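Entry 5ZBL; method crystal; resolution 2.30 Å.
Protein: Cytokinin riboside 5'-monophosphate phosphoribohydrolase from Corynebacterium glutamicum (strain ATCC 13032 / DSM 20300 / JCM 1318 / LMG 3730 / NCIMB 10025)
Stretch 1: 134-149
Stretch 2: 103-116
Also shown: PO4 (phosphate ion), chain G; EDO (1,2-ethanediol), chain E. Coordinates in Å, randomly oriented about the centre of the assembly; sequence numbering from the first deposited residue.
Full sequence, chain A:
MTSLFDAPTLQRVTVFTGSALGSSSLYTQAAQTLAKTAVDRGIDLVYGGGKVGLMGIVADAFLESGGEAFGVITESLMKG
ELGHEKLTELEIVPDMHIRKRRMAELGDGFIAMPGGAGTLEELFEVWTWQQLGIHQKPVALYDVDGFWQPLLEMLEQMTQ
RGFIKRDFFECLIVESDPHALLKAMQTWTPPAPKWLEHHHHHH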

# COMPACT_ATOMS: atom_id res chain seq x y z
N ILE A 134 4.02 0.13 16.33
CA ILE A 134 3.53 -1.26 16.56
C ILE A 134 4.64 -2.29 16.30
O ILE A 134 4.59 -3.42 16.79
CB ILE A 134 2.23 -1.59 15.77
CG1 ILE A 134 1.49 -2.82 16.35
CG2 ILE A 134 2.53 -1.84 14.30
CD1 ILE A 134 0.84 -2.64 17.71
N HIS A 135 5.64 -1.88 15.52
CA HIS A 135 6.92 -2.60 15.46
C HIS A 135 8.00 -1.56 15.15
O HIS A 135 7.70 -0.48 14.64
CB HIS A 135 6.87 -3.71 14.39
CG HIS A 135 7.06 -3.22 12.99
ND1 HIS A 135 8.27 -2.77 12.53
CD2 HIS A 135 6.18 -3.06 11.97
CE1 HIS A 135 8.15 -2.38 11.27
NE2 HIS A 135 6.88 -2.53 10.92
N GLN A 136 9.25 -1.89 15.48
CA GLN A 136 10.40 -1.14 15.00
C GLN A 136 11.45 -2.11 14.48
O GLN A 136 12.39 -2.49 15.19
CB GLN A 136 10.93 -0.14 16.04
CG GLN A 136 10.07 1.14 16.13
CD GLN A 136 10.88 2.44 16.14
OE1 GLN A 136 11.88 2.57 16.85
NE2 GLN A 136 10.42 3.43 15.35
N LYS A 137 11.26 -2.50 13.22
CA LYS A 137 12.05 -3.48 12.54
C LYS A 137 12.56 -2.82 11.27
O LYS A 137 11.86 -2.04 10.67
CB LYS A 137 11.19 -4.70 12.18
CG LYS A 137 10.69 -5.50 13.39
CD LYS A 137 9.69 -6.58 12.97
CE LYS A 137 9.35 -7.52 14.13
NZ LYS A 137 8.31 -8.51 13.73
N PRO A 138 13.78 -3.14 10.84
CA PRO A 138 14.31 -2.50 9.61
C PRO A 138 13.49 -2.85 8.38
O PRO A 138 13.03 -3.98 8.25
CB PRO A 138 15.71 -3.09 9.48
CG PRO A 138 15.70 -4.33 10.30
CD PRO A 138 14.70 -4.15 11.41
N VAL A 139 13.28 -1.85 7.53
CA VAL A 139 12.61 -2.03 6.22
C VAL A 139 13.64 -1.67 5.16
O VAL A 139 14.28 -0.63 5.25
CB VAL A 139 11.39 -1.15 6.09
CG1 VAL A 139 10.69 -1.36 4.75
CG2 VAL A 139 10.46 -1.43 7.25
N ALA A 140 13.84 -2.58 4.21
CA ALA A 140 14.86 -2.40 3.19
C ALA A 140 14.26 -2.52 1.80
O ALA A 140 13.45 -3.40 1.54
CB ALA A 140 15.96 -3.42 3.37
N LEU A 141 14.68 -1.63 0.91
CA LEU A 141 14.29 -1.67 -0.49
C LEU A 141 15.46 -2.24 -1.29
O LEU A 141 16.53 -1.66 -1.33
CB LEU A 141 13.93 -0.28 -0.98
CG LEU A 141 12.90 0.51 -0.18
CD1 LEU A 141 12.66 1.83 -0.90
CD2 LEU A 141 11.62 -0.29 -0.02
N TYR A 142 15.25 -3.41 -1.88
CA TYR A 142 16.26 -4.07 -2.68
C TYR A 142 16.17 -3.43 -4.07
O TYR A 142 15.28 -3.78 -4.89
CB TYR A 142 16.02 -5.59 -2.69
CG TYR A 142 17.05 -6.49 -3.36
CD1 TYR A 142 18.41 -6.20 -3.33
CD2 TYR A 142 16.65 -7.67 -3.99
CE1 TYR A 142 19.33 -7.04 -3.91
CE2 TYR A 142 17.56 -8.53 -4.57
CZ TYR A 142 18.91 -8.20 -4.54
OH TYR A 142 19.87 -9.05 -5.13
N ASP A 143 17.12 -2.53 -4.35
CA ASP A 143 17.03 -1.63 -5.49
C ASP A 143 17.60 -2.21 -6.81
O ASP A 143 18.47 -1.63 -7.44
CB ASP A 143 17.68 -0.31 -5.10
CG ASP A 143 17.26 0.86 -5.97
OD1 ASP A 143 16.13 0.86 -6.52
OD2 ASP A 143 18.09 1.80 -6.06
N VAL A 144 17.07 -3.34 -7.23
CA VAL A 144 17.57 -4.05 -8.40
C VAL A 144 17.32 -3.17 -9.62
O VAL A 144 16.16 -2.93 -9.93
CB VAL A 144 16.86 -5.39 -8.64
CG1 VAL A 144 17.34 -6.03 -9.91
CG2 VAL A 144 17.10 -6.34 -7.49
N ASP A 145 18.41 -2.70 -10.27
CA ASP A 145 18.38 -1.85 -11.47
C ASP A 145 17.68 -0.46 -11.25
O ASP A 145 16.99 0.08 -12.13
CB ASP A 145 17.77 -2.63 -12.62
CG ASP A 145 17.96 -1.94 -13.98
OD1 ASP A 145 19.06 -1.38 -14.25
OD2 ASP A 145 16.98 -1.97 -14.78
N GLY A 146 17.88 0.09 -10.06
CA GLY A 146 17.22 1.31 -9.63
C GLY A 146 15.69 1.23 -9.63
O GLY A 146 15.04 2.25 -9.80
N PHE A 147 15.13 0.03 -9.41
CA PHE A 147 13.67 -0.17 -9.35
C PHE A 147 12.93 0.79 -8.42
O PHE A 147 11.86 1.30 -8.73
CB PHE A 147 13.36 -1.59 -8.91
CG PHE A 147 11.92 -1.88 -8.82
CD1 PHE A 147 11.22 -1.64 -7.65
CD2 PHE A 147 11.25 -2.40 -9.90
CE1 PHE A 147 9.87 -1.86 -7.57
CE2 PHE A 147 9.90 -2.66 -9.82
CZ PHE A 147 9.20 -2.38 -8.67
N TRP A 148 13.48 0.99 -7.24
CA TRP A 148 12.79 1.80 -6.27
C TRP A 148 13.07 3.29 -6.43
O TRP A 148 12.47 4.08 -5.74
CB TRP A 148 13.10 1.32 -4.86
CG TRP A 148 12.58 0.01 -4.61
CD1 TRP A 148 13.30 -1.13 -4.47
CD2 TRP A 148 11.22 -0.34 -4.43
NE1 TRP A 148 12.47 -2.18 -4.22
CE2 TRP A 148 11.18 -1.73 -4.20
CE3 TRP A 148 10.02 0.38 -4.42
CZ2 TRP A 148 9.99 -2.43 -3.96
CZ3 TRP A 148 8.82 -0.30 -4.20
CH2 TRP A 148 8.82 -1.71 -3.95
N GLN A 149 13.90 3.70 -7.38
CA GLN A 149 14.27 5.13 -7.43
C GLN A 149 13.08 6.09 -7.63
O GLN A 149 13.02 7.13 -6.95
CB GLN A 149 15.43 5.39 -8.42
CG GLN A 149 16.77 4.79 -7.93
CD GLN A 149 17.26 5.38 -6.62
OE1 GLN A 149 17.11 6.56 -6.39
NE2 GLN A 149 17.84 4.56 -5.76
P PO4 G . 2.06 -8.27 -6.76
O1 PO4 G . 2.50 -8.93 -8.03
O2 PO4 G . 1.51 -9.33 -5.83
O3 PO4 G . 3.25 -7.62 -6.08
O4 PO4 G . 1.01 -7.27 -7.10
C1 EDO E . 22.52 2.05 -3.90
O1 EDO E . 23.03 2.41 -2.61
C2 EDO E . 20.99 1.90 -3.82
O2 EDO E . 20.37 2.40 -5.02
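Stretch 2 (103-116) MAELGDGFIAMPGG

Stretch 2 enters as the last turn of a helix, residues 103-106. It leaves helical geometry at Gly107, runs through a short loop, and becomes a strand that includes residues 110-112. After Met113 it continues extended through Pro114 and Gly115 to Gly116, the N-cap position of the next helix. The strand lies beside strand 139-142 of stretch 1. The two run parallel, with a signed crossing angle of -25° and a closest axis approach of 4.7 Å.

The register is simple. Val139 pairs with Phe110, Ala140 with Ile111 and Leu141 with Ala112; their CA atoms are 4.8, 4.8 and 5.1 Å apart, respectively. Side chains alternate between the two faces of the sheet. Val139, Leu141, Phe110 and Ala112 share one face, and Ala140 and Ile111 share the other.

Four backbone hydrogen bonds hold the strands together. Phe110 N donates to Pro138 O at 3.0 Å. Ala140 N donates to Phe110 O at 2.9 Å. Ala112 N donates to Ala140 O at 2.9 Å. Tyr142 N donates to Ala112 O at 3.0 Å. Phe110 and Ala112 thus use both their NH and CO groups toward stretch 1, and Ala140 does the same toward stretch 2. This is the usual parallel pattern, in which one residue bridges two positions of its neighbour. Ala112 O also accepts a weak bond from the indole, Trp148 NE1, at 3.2 Å. Ile111 CA approaches Ala140 O at 3.3 Å in a CA-H...O contact.

Before the strands, Lys137 reaches the end of the helix with an extended side chain. Its NZ donates to Ala104 O and to Gly107 O, both at 2.7 Å. These bonds place the ammonium group against carbonyl oxygens at and just beyond the helix C-terminus. Within stretch 2, Gly107 N makes weak bonds to Met103 O and Ala104 O, each at 3.4 Å. Lys137 N itself makes a weak bond to His135 ND1 at 3.1 Å.

Side-chain contacts add to these bonds. Phe110 CD2 is 4.1 Å from Val139 CG2, and Phe110 CE2 lies over one face of the His135 ring, 3.6 Å from His135 NE2. Trp148 CZ2 packs on Ala112 CB at 3.7 Å. Tyr142 CB meets Ile111 CG2 at 4.0 Å, and Met113 SD sits at the edge of the Tyr142 ring, 3.9 Å from Tyr142 CD2. Pro114 CA lies over the face of the Phe147 ring, 3.7 Å from Phe147 CZ.

Asp143 does not touch stretch 2, but its carboxylate accepts hydrogen bonds from the turn that carries Phe147 and Trp148. Asp143 OD1 accepts from Trp148 N at 2.7 Å. Asp143 OD2 accepts from Gln149 NE2 at 2.8 Å and from ethanediol O2 at 2.6 Å. At the far end of stretch 2, Gly116 N makes a weak hydrogen bond to phosphate O3 at 3.1 Å.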

# COMPACT_ATOMS: atom_id res chain seq x y z
N MET A 103 2.86 -12.52 8.75
CA MET A 103 4.10 -12.20 8.05
C MET A 103 4.94 -11.19 8.84
O MET A 103 6.15 -11.37 8.99
CB MET A 103 3.80 -11.69 6.65
CG MET A 103 3.22 -12.79 5.78
SD MET A 103 3.37 -12.46 4.02
CE MET A 103 2.13 -11.20 3.85
N ALA A 104 4.29 -10.17 9.38
CA ALA A 104 5.01 -9.19 10.20
C ALA A 104 5.52 -9.83 11.48
O ALA A 104 6.69 -9.63 11.86
CB ALA A 104 4.14 -7.98 10.54
N GLU A 105 4.65 -10.58 12.17
CA GLU A 105 5.04 -11.19 13.45
C GLU A 105 6.22 -12.15 13.35
O GLU A 105 7.05 -12.19 14.26
CB GLU A 105 3.89 -11.92 14.11
CG GLU A 105 2.91 -10.99 14.81
CD GLU A 105 1.52 -11.60 15.02
OE1 GLU A 105 1.32 -12.80 14.70
OE2 GLU A 105 0.62 -10.87 15.50
N LEU A 106 6.25 -12.93 12.26
CA LEU A 106 7.24 -13.97 12.03
C LEU A 106 8.62 -13.45 11.64
O LEU A 106 9.62 -14.12 11.91
CB LEU A 106 6.78 -14.96 10.93
CG LEU A 106 5.71 -15.95 11.29
CD1 LEU A 106 5.16 -16.69 10.05
CD2 LEU A 106 6.20 -16.92 12.38
N GLY A 107 8.68 -12.30 10.98
CA GLY A 107 9.93 -11.75 10.47
C GLY A 107 10.57 -10.79 11.44
O GLY A 107 9.89 -10.15 12.25
N ASP A 108 11.89 -10.69 11.35
CA ASP A 108 12.65 -9.77 12.20
C ASP A 108 12.93 -8.51 11.45
O ASP A 108 13.44 -7.56 12.02
CB ASP A 108 13.92 -10.43 12.70
CG ASP A 108 13.63 -11.64 13.65
OD1 ASP A 108 13.04 -11.41 14.76
OD2 ASP A 108 13.95 -12.79 13.26
N GLY A 109 12.56 -8.50 10.17
CA GLY A 109 12.82 -7.39 9.26
C GLY A 109 12.11 -7.65 7.94
O GLY A 109 11.64 -8.77 7.70
N PHE A 110 12.05 -6.61 7.10
CA PHE A 110 11.27 -6.58 5.87
C PHE A 110 12.15 -6.17 4.70
O PHE A 110 12.94 -5.23 4.83
CB PHE A 110 10.15 -5.57 6.01
CG PHE A 110 9.17 -5.90 7.10
CD1 PHE A 110 8.23 -6.90 6.93
CD2 PHE A 110 9.18 -5.19 8.29
CE1 PHE A 110 7.34 -7.22 7.94
CE2 PHE A 110 8.27 -5.49 9.32
CZ PHE A 110 7.38 -6.52 9.15
N ILE A 111 12.03 -6.89 3.58
CA ILE A 111 12.65 -6.53 2.32
C ILE A 111 11.55 -6.47 1.25
O ILE A 111 10.72 -7.37 1.12
CB ILE A 111 13.67 -7.57 1.90
CG1 ILE A 111 14.80 -7.67 2.94
CG2 ILE A 111 14.35 -7.22 0.57
CD1 ILE A 111 15.71 -8.87 2.67
N ALA A 112 11.56 -5.39 0.48
CA ALA A 112 10.68 -5.26 -0.64
C ALA A 112 11.57 -5.33 -1.89
O ALA A 112 12.51 -4.51 -2.05
CB ALA A 112 9.86 -3.98 -0.57
N MET A 113 11.31 -6.36 -2.70
CA MET A 113 11.96 -6.56 -3.96
C MET A 113 11.02 -6.02 -5.03
O MET A 113 9.87 -5.73 -4.76
CB MET A 113 12.21 -8.05 -4.19
CG MET A 113 12.98 -8.77 -3.08
SD MET A 113 13.82 -10.29 -3.63
CE MET A 113 12.56 -11.11 -4.58
N PRO A 114 11.49 -5.94 -6.28
CA PRO A 114 10.57 -5.56 -7.33
C PRO A 114 9.28 -6.37 -7.31
O PRO A 114 9.27 -7.55 -6.96
CB PRO A 114 11.36 -5.87 -8.59
CG PRO A 114 12.77 -5.60 -8.17
CD PRO A 114 12.86 -6.14 -6.79
N GLY A 115 8.20 -5.71 -7.70
CA GLY A 115 6.90 -6.33 -7.75
C GLY A 115 5.89 -5.29 -8.12
O GLY A 115 6.24 -4.15 -8.41
N GLY A 116 4.64 -5.71 -8.10
CA GLY A 116 3.50 -4.91 -8.45
C GLY A 116 2.80 -4.27 -7.27
O GLY A 116 3.43 -3.95 -6.25